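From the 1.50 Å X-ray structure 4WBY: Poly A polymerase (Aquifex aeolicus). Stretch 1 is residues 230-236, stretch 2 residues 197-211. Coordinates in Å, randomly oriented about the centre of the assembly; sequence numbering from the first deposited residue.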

ATOM      1  N   ARG A 230      13.421  13.469   4.780  1.00 17.01           N
ATOM      2  CA  ARG A 230      14.417  13.470   3.702  1.00 17.62           C
ATOM      3  C   ARG A 230      14.806  12.072   3.244  1.00 15.27           C
ATOM      4  O   ARG A 230      15.977  11.808   2.946  1.00 18.13           O
ATOM      5  CB  ARG A 230      15.673  14.230   4.140  1.00 22.40           C
ATOM      6  CG  ARG A 230      15.392  15.636   4.645  1.00 29.12           C
ATOM      7  CD  ARG A 230      16.667  16.302   5.135  1.00 36.02           C
ATOM      8  NE  ARG A 230      16.410  17.584   5.782  1.00 40.47           N
ATOM      9  CZ  ARG A 230      16.407  18.750   5.147  1.00 45.15           C
ATOM     10  NH1 ARG A 230      16.637  18.795   3.842  1.00 46.29           N
ATOM     11  NH2 ARG A 230      16.169  19.872   5.814  1.00 46.95           N
ATOM     12  N   VAL A 231      13.830  11.175   3.145  1.00 14.52           N
ATOM     13  CA  VAL A 231      14.181   9.797   2.851  1.00 14.77           C
ATOM     14  C   VAL A 231      14.353   9.503   1.353  1.00 16.09           C
ATOM     15  O   VAL A 231      15.223   8.715   0.999  1.00 17.17           O
ATOM     16  CB  VAL A 231      13.157   8.810   3.448  1.00 18.71           C
ATOM     17  CG1 VAL A 231      13.010   9.026   4.957  1.00 18.32           C
ATOM     18  CG2 VAL A 231      11.827   8.937   2.777  1.00 21.36           C
ATOM     19  N   LEU A 232      13.566  10.133   0.474  1.00 17.06           N
ATOM     20  CA  LEU A 232      13.625   9.780  -0.951  1.00 18.25           C
ATOM     21  C   LEU A 232      14.957  10.191  -1.576  1.00 18.53           C
ATOM     22  O   LEU A 232      15.440   9.551  -2.513  1.00 22.06           O
ATOM     23  CB  LEU A 232      12.476  10.416  -1.732  1.00 19.70           C
ATOM     24  CG  LEU A 232      11.095   9.824  -1.457  1.00 21.09           C
ATOM     25  CD1 LEU A 232      10.016  10.637  -2.161  1.00 21.44           C
ATOM     26  CD2 LEU A 232      11.039   8.354  -1.877  1.00 23.16           C
ATOM     27  N   GLU A 233      15.561  11.242  -1.027  1.00 20.25           N
ATOM     28  CA  GLU A 233      16.866  11.710  -1.479  1.00 21.81           C
ATOM     29  C   GLU A 233      17.959  10.660  -1.262  1.00 20.59           C
ATOM     30  O   GLU A 233      18.996  10.686  -1.929  1.00 24.20           O
ATOM     31  CB  GLU A 233      17.235  13.013  -0.758  1.00 20.85           C
ATOM     32  CG  GLU A 233      16.315  14.195  -1.093  1.00 22.13           C
ATOM     33  CD  GLU A 233      15.105  14.333  -0.166  1.00 22.00           C
ATOM     34  OE1 GLU A 233      14.634  13.321   0.416  1.00 20.86           O
ATOM     35  OE2 GLU A 233      14.621  15.478  -0.022  1.00 24.84           O
ATOM     36  N   GLU A 234      17.713   9.737  -0.333  1.00 19.81           N
ATOM     37  CA  GLU A 234      18.651   8.663  -0.021  1.00 20.99           C
ATOM     38  C   GLU A 234      18.465   7.446  -0.909  1.00 20.21           C
ATOM     39  O   GLU A 234      19.295   6.533  -0.894  1.00 22.94           O
ATOM     40  CB  GLU A 234      18.495   8.222   1.437  1.00 23.16           C
ATOM     41  CG  GLU A 234      18.716   9.324   2.445  1.00 24.74           C
ATOM     42  CD  GLU A 234      20.110   9.865   2.371  1.00 28.85           C
ATOM     43  OE1 GLU A 234      21.051   9.102   2.691  1.00 27.89           O
ATOM     44  OE2 GLU A 234      20.267  11.042   1.971  1.00 29.91           O
ATOM     45  N   ILE A 235      17.360   7.415  -1.647  1.00 20.31           N
ATOM     46  CA  ILE A 235      16.956   6.212  -2.368  1.00 20.93           C
ATOM     47  C   ILE A 235      16.926   6.405  -3.881  1.00 22.17           C
ATOM     48  O   ILE A 235      17.443   5.581  -4.634  1.00 23.49           O
ATOM     49  CB  ILE A 235      15.571   5.738  -1.893  1.00 21.67           C
ATOM     50  CG1 ILE A 235      15.598   5.472  -0.387  1.00 22.19           C
ATOM     51  CG2 ILE A 235      15.148   4.473  -2.642  1.00 24.88           C
ATOM     52  CD1 ILE A 235      14.238   5.153   0.193  1.00 21.88           C
ATOM     53  N   ILE A 236      16.315   7.493  -4.329  1.00 21.74           N
ATOM     54  CA  ILE A 236      16.187   7.731  -5.761  1.00 22.96           C
ATOM     55  C   ILE A 236      17.280   8.683  -6.218  1.00 25.77           C
ATOM     56  O   ILE A 236      17.263   9.865  -5.881  1.00 25.91           O
ATOM     57  CB  ILE A 236      14.794   8.292  -6.117  1.00 23.96           C
ATOM     58  CG1 ILE A 236      13.702   7.352  -5.594  1.00 24.87           C
ATOM     59  CG2 ILE A 236      14.659   8.497  -7.630  1.00 25.89           C
ATOM     60  CD1 ILE A 236      12.297   7.891  -5.754  1.00 26.34           C
TER
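Stretch 2, residues 197-211: LLKEAPRGRLINEIK

Stretch 2 lies against the short segment 230-236 first with a turn and then with one side of a helix. Residues 197-199 have helical backbone angles, and a type I β turn runs from Leu198 to Ala201, closed by Ala201 N to Leu198 O at 3.1 Å. Pro202 takes the N-cap position of the helix that begins at Arg203 and continues beyond Lys211. Stretch 1 is itself compact, with helical angles at 231-234. The backbones come nearest at Glu234 and Lys199, whose CA atoms are 4.9 Å apart, and the contact buries 492 Å² in all.

Ile235 is the apolar centre of the contact. Its CB leaves the backbone sideways, but chi1 m and chi2 t bring the end of the side chain nearer to stretch 2. There Ile235 CG1 lies 4.2 Å from Leu206 CD1, Ile235 CG2 4.3 Å from Ile210 CD1, and Ile235 CD1 4.4 Å from Leu198 CD2. Leu206 and Ile210, one helical turn apart and both m,t, point toward stretch 1. Ile210 also reaches Leu232, with CD1 4.5 Å from Leu232 CD2; the latter side chain starts away from stretch 2, yet its end comes nearer. Leu198 points toward stretch 1 and adopts t,p, a conformation that places CD2 3.7 Å from Val231 CB and 3.9 Å from Glu234 CB.

Arg203 secures the carbonyl of the same isoleucine. Its CB points sideways, and the t,p,t side chain carries the guanidinium to stretch 1, where Ile235 O sits at the edge of the group, near its plane. Arg203 NH1 donates a short, nearly straight hydrogen bond to Ile235 O (2.7 Å, 163°), whereas the bond from Arg203 NH2 to Ile235 O is longer and weak (3.3 Å, 128°).

Lys199 is extended through chi1 and chi2 (both t), then bends with chi3 and chi4 both m. The bend leaves Lys199 NZ 3.4 Å from Glu234 O, in a weak hydrogen bond, and Lys199 CE 3.5 Å from Glu234 OE1. Although the charges are opposite, Lys199 NZ and Glu234 OE1 remain 4.1 Å apart, beyond a salt bridge. Glu234 points toward stretch 2 and is folded, with chi1 and chi2 both m; its OE1 accepts a hydrogen bond from water 2 (2.7 Å to the water O), which in turn accepts one from Lys199 N (3.2 Å to the same O).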

ATOM      1  N   LEU A 197      22.493   5.311   6.801  1.00 16.56           N
ATOM      2  CA  LEU A 197      22.088   3.918   6.938  1.00 16.34           C
ATOM      3  C   LEU A 197      20.990   3.532   5.958  1.00 16.69           C
ATOM      4  O   LEU A 197      20.865   2.372   5.575  1.00 17.78           O
ATOM      5  CB  LEU A 197      21.647   3.634   8.375  1.00 18.03           C
ATOM      6  CG  LEU A 197      22.697   3.991   9.430  1.00 18.44           C
ATOM      7  CD1 LEU A 197      22.230   3.557  10.804  1.00 21.47           C
ATOM      8  CD2 LEU A 197      24.052   3.376   9.083  1.00 19.90           C
ATOM      9  N   LEU A 198      20.195   4.504   5.546  1.00 17.81           N
ATOM     10  CA  LEU A 198      19.120   4.224   4.628  1.00 19.93           C
ATOM     11  C   LEU A 198      19.700   4.008   3.242  1.00 24.11           C
ATOM     12  O   LEU A 198      19.315   3.082   2.522  1.00 25.59           O
ATOM     13  CB  LEU A 198      18.117   5.377   4.640  1.00 23.26           C
ATOM     14  CG  LEU A 198      16.817   5.244   3.875  1.00 24.70           C
ATOM     15  CD1 LEU A 198      16.036   4.044   4.358  1.00 23.37           C
ATOM     16  CD2 LEU A 198      16.015   6.539   3.997  1.00 25.23           C
ATOM     17  N   LYS A 199      20.656   4.858   2.882  1.00 27.28           N
ATOM     18  CA  LYS A 199      21.259   4.802   1.559  1.00 29.29           C
ATOM     19  C   LYS A 199      21.928   3.447   1.317  1.00 31.59           C
ATOM     20  O   LYS A 199      21.976   2.962   0.188  1.00 35.02           O
ATOM     21  CB  LYS A 199      22.269   5.940   1.388  1.00 32.75           C
ATOM     22  CG  LYS A 199      22.965   5.965   0.042  1.00 37.33           C
ATOM     23  CD  LYS A 199      23.839   7.200  -0.087  1.00 46.01           C
ATOM     24  CE  LYS A 199      22.994   8.462  -0.113  1.00 51.68           C
ATOM     25  NZ  LYS A 199      22.064   8.467  -1.278  1.00 56.35           N
ATOM     26  N   GLU A 200      22.401   2.825   2.391  1.00 28.82           N
ATOM     27  CA  GLU A 200      23.155   1.574   2.307  1.00 27.58           C
ATOM     28  C   GLU A 200      22.324   0.307   2.546  1.00 33.08           C
ATOM     29  O   GLU A 200      22.854  -0.799   2.477  1.00 35.46           O
ATOM     30  CB  GLU A 200      24.314   1.612   3.312  1.00 28.00           C
ATOM     31  CG  GLU A 200      25.349   2.668   2.984  1.00 31.39           C
ATOM     32  CD  GLU A 200      26.354   2.864   4.094  1.00 34.94           C
ATOM     33  OE1 GLU A 200      26.558   1.924   4.894  1.00 31.13           O
ATOM     34  OE2 GLU A 200      26.942   3.963   4.162  1.00 41.57           O
ATOM     35  N   ALA A 201      21.034   0.469   2.829  1.00 31.99           N
ATOM     36  CA  ALA A 201      20.137  -0.656   3.122  1.00 33.60           C
ATOM     37  C   ALA A 201      19.842  -1.502   1.871  1.00 33.60           C
ATOM     38  O   ALA A 201      19.967  -1.000   0.761  1.00 34.04           O
ATOM     39  CB  ALA A 201      18.842  -0.132   3.718  1.00 33.01           C
ATOM     40  N   PRO A 202      19.448  -2.783   2.053  1.00 34.89           N
ATOM     41  CA  PRO A 202      19.114  -3.655   0.915  1.00 32.90           C
ATOM     42  C   PRO A 202      18.073  -3.033  -0.001  1.00 26.19           C
ATOM     43  O   PRO A 202      16.947  -2.774   0.417  1.00 25.53           O
ATOM     44  CB  PRO A 202      18.552  -4.914   1.581  1.00 37.56           C
ATOM     45  CG  PRO A 202      19.167  -4.931   2.923  1.00 40.20           C
ATOM     46  CD  PRO A 202      19.323  -3.498   3.337  1.00 41.37           C
ATOM     47  N   ARG A 203      18.462  -2.804  -1.249  1.00 25.99           N
ATOM     48  CA  ARG A 203      17.651  -2.073  -2.206  1.00 24.65           C
ATOM     49  C   ARG A 203      16.258  -2.664  -2.411  1.00 21.30           C
ATOM     50  O   ARG A 203      15.251  -1.950  -2.378  1.00 21.31           O
ATOM     51  CB  ARG A 203      18.384  -2.031  -3.544  1.00 29.37           C
ATOM     52  CG  ARG A 203      17.671  -1.257  -4.610  1.00 33.50           C
ATOM     53  CD  ARG A 203      18.101   0.184  -4.581  1.00 35.10           C
ATOM     54  NE  ARG A 203      17.421   0.975  -5.595  1.00 32.80           N
ATOM     55  CZ  ARG A 203      17.383   2.301  -5.588  1.00 30.36           C
ATOM     56  NH1 ARG A 203      17.994   2.970  -4.621  1.00 29.69           N
ATOM     57  NH2 ARG A 203      16.735   2.954  -6.539  1.00 27.89           N
ATOM     58  N   GLY A 204      16.205  -3.976  -2.615  1.00 23.36           N
ATOM     59  CA  GLY A 204      14.950  -4.645  -2.905  1.00 22.51           C
ATOM     60  C   GLY A 204      13.925  -4.458  -1.807  1.00 21.59           C
ATOM     61  O   GLY A 204      12.740  -4.283  -2.078  1.00 21.96           O
ATOM     62  N   ARG A 205      14.381  -4.479  -0.562  1.00 20.37           N
ATOM     63  CA  ARG A 205      13.469  -4.330   0.565  1.00 20.13           C
ATOM     64  C   ARG A 205      12.962  -2.892   0.691  1.00 18.03           C
ATOM     65  O   ARG A 205      11.806  -2.674   1.060  1.00 18.33           O
ATOM     66  CB  ARG A 205      14.142  -4.804   1.854  1.00 23.88           C
ATOM     67  CG  ARG A 205      14.378  -6.305   1.838  1.00 28.98           C
ATOM     68  CD  ARG A 205      14.862  -6.847   3.167  1.00 31.17           C
ATOM     69  NE  ARG A 205      13.884  -6.656   4.232  1.00 32.25           N
ATOM     70  CZ  ARG A 205      14.121  -5.968   5.345  1.00 31.96           C
ATOM     71  NH1 ARG A 205      15.314  -5.425   5.550  1.00 35.56           N
ATOM     72  NH2 ARG A 205      13.174  -5.837   6.262  1.00 34.34           N
ATOM     73  N   LEU A 206      13.802  -1.912   0.367  1.00 16.86           N
ATOM     74  CA  LEU A 206      13.341  -0.519   0.333  1.00 17.19           C
ATOM     75  C   LEU A 206      12.272  -0.327  -0.736  1.00 18.13           C
ATOM     76  O   LEU A 206      11.244   0.304  -0.498  1.00 18.12           O
ATOM     77  CB  LEU A 206      14.499   0.445   0.074  1.00 20.45           C
ATOM     78  CG  LEU A 206      15.553   0.575   1.167  1.00 21.38           C
ATOM     79  CD1 LEU A 206      16.627   1.580   0.761  1.00 24.72           C
ATOM     80  CD2 LEU A 206      14.900   0.978   2.487  1.00 24.32           C
ATOM     81  N   ILE A 207      12.528  -0.872  -1.922  1.00 18.48           N
ATOM     82  CA  ILE A 207      11.594  -0.753  -3.035  1.00 20.23           C
ATOM     83  C   ILE A 207      10.259  -1.414  -2.673  1.00 19.85           C
ATOM     84  O   ILE A 207       9.188  -0.849  -2.930  1.00 19.47           O
ATOM     85  CB  ILE A 207      12.174  -1.378  -4.331  1.00 21.61           C
ATOM     86  CG1 ILE A 207      13.083  -0.386  -5.081  1.00 31.58           C
ATOM     87  CG2 ILE A 207      11.060  -1.793  -5.294  1.00 24.10           C
ATOM     88  CD1 ILE A 207      14.101   0.339  -4.258  1.00 38.47           C
ATOM     89  N   ASN A 208      10.321  -2.586  -2.044  1.00 18.56           N
ATOM     90  CA  ASN A 208       9.099  -3.276  -1.644  1.00 18.55           C
ATOM     91  C   ASN A 208       8.281  -2.441  -0.674  1.00 17.17           C
ATOM     92  O   ASN A 208       7.054  -2.438  -0.724  1.00 18.28           O
ATOM     93  CB  ASN A 208       9.412  -4.638  -1.016  1.00 23.69           C
ATOM     94  CG  ASN A 208       9.863  -5.660  -2.033  1.00 33.13           C
ATOM     95  OD1 ASN A 208       9.624  -5.510  -3.233  1.00 35.89           O
ATOM     96  ND2 ASN A 208      10.512  -6.719  -1.556  1.00 38.04           N
ATOM     97  N   GLU A 209       8.959  -1.715   0.206  1.00 15.65           N
ATOM     98  CA  GLU A 209       8.248  -0.907   1.187  1.00 16.14           C
ATOM     99  C   GLU A 209       7.605   0.314   0.517  1.00 16.56           C
ATOM    100  O   GLU A 209       6.487   0.702   0.872  1.00 16.79           O
ATOM    101  CB  GLU A 209       9.193  -0.505   2.327  1.00 17.18           C
ATOM    102  CG  GLU A 209       8.627   0.498   3.315  1.00 18.16           C
ATOM    103  CD  GLU A 209       7.301   0.088   3.939  1.00 16.61           C
ATOM    104  OE1 GLU A 209       7.019  -1.121   4.101  1.00 18.57           O
ATOM    105  OE2 GLU A 209       6.531   0.997   4.281  1.00 17.44           O
ATOM    106  N   ILE A 210       8.271   0.900  -0.482  1.00 16.62           N
ATOM    107  CA  ILE A 210       7.655   2.017  -1.200  1.00 15.73           C
ATOM    108  C   ILE A 210       6.415   1.528  -1.955  1.00 14.97           C
ATOM    109  O   ILE A 210       5.398   2.230  -2.026  1.00 16.53           O
ATOM    110  CB  ILE A 210       8.641   2.696  -2.164  1.00 17.16           C
ATOM    111  CG1 ILE A 210       9.806   3.290  -1.368  1.00 18.76           C
ATOM    112  CG2 ILE A 210       7.945   3.791  -2.965  1.00 17.83           C
ATOM    113  CD1 ILE A 210      10.912   3.899  -2.235  1.00 22.59           C
ATOM    114  N   LYS A 211       6.488   0.312  -2.494  1.00 16.46           N
ATOM    115  CA  LYS A 211       5.343  -0.277  -3.183  1.00 17.16           C
ATOM    116  C   LYS A 211       4.171  -0.457  -2.221  1.00 16.33           C
ATOM    117  O   LYS A 211       3.024  -0.268  -2.603  1.00 18.70           O
ATOM    118  CB  LYS A 211       5.732  -1.613  -3.838  1.00 17.73           C
ATOM    119  CG  LYS A 211       6.717  -1.435  -5.006  1.00 21.05           C
ATOM    120  CD  LYS A 211       7.395  -2.731  -5.410  1.00 26.50           C
ATOM    121  CE  LYS A 211       6.408  -3.715  -5.994  1.00 32.29           C
ATOM    122  NZ  LYS A 211       7.101  -4.947  -6.463  1.00 37.11           N
TER
HETATM  123  O   HOH W   1      18.779   3.750  -0.326  1.00 42.73           O
HETATM  124  O   HOH W   2      20.634   7.436   4.822  1.00 18.83           O
HETATM  125  O   HOH W   3      20.338   4.598  -2.337  1.00 43.00           O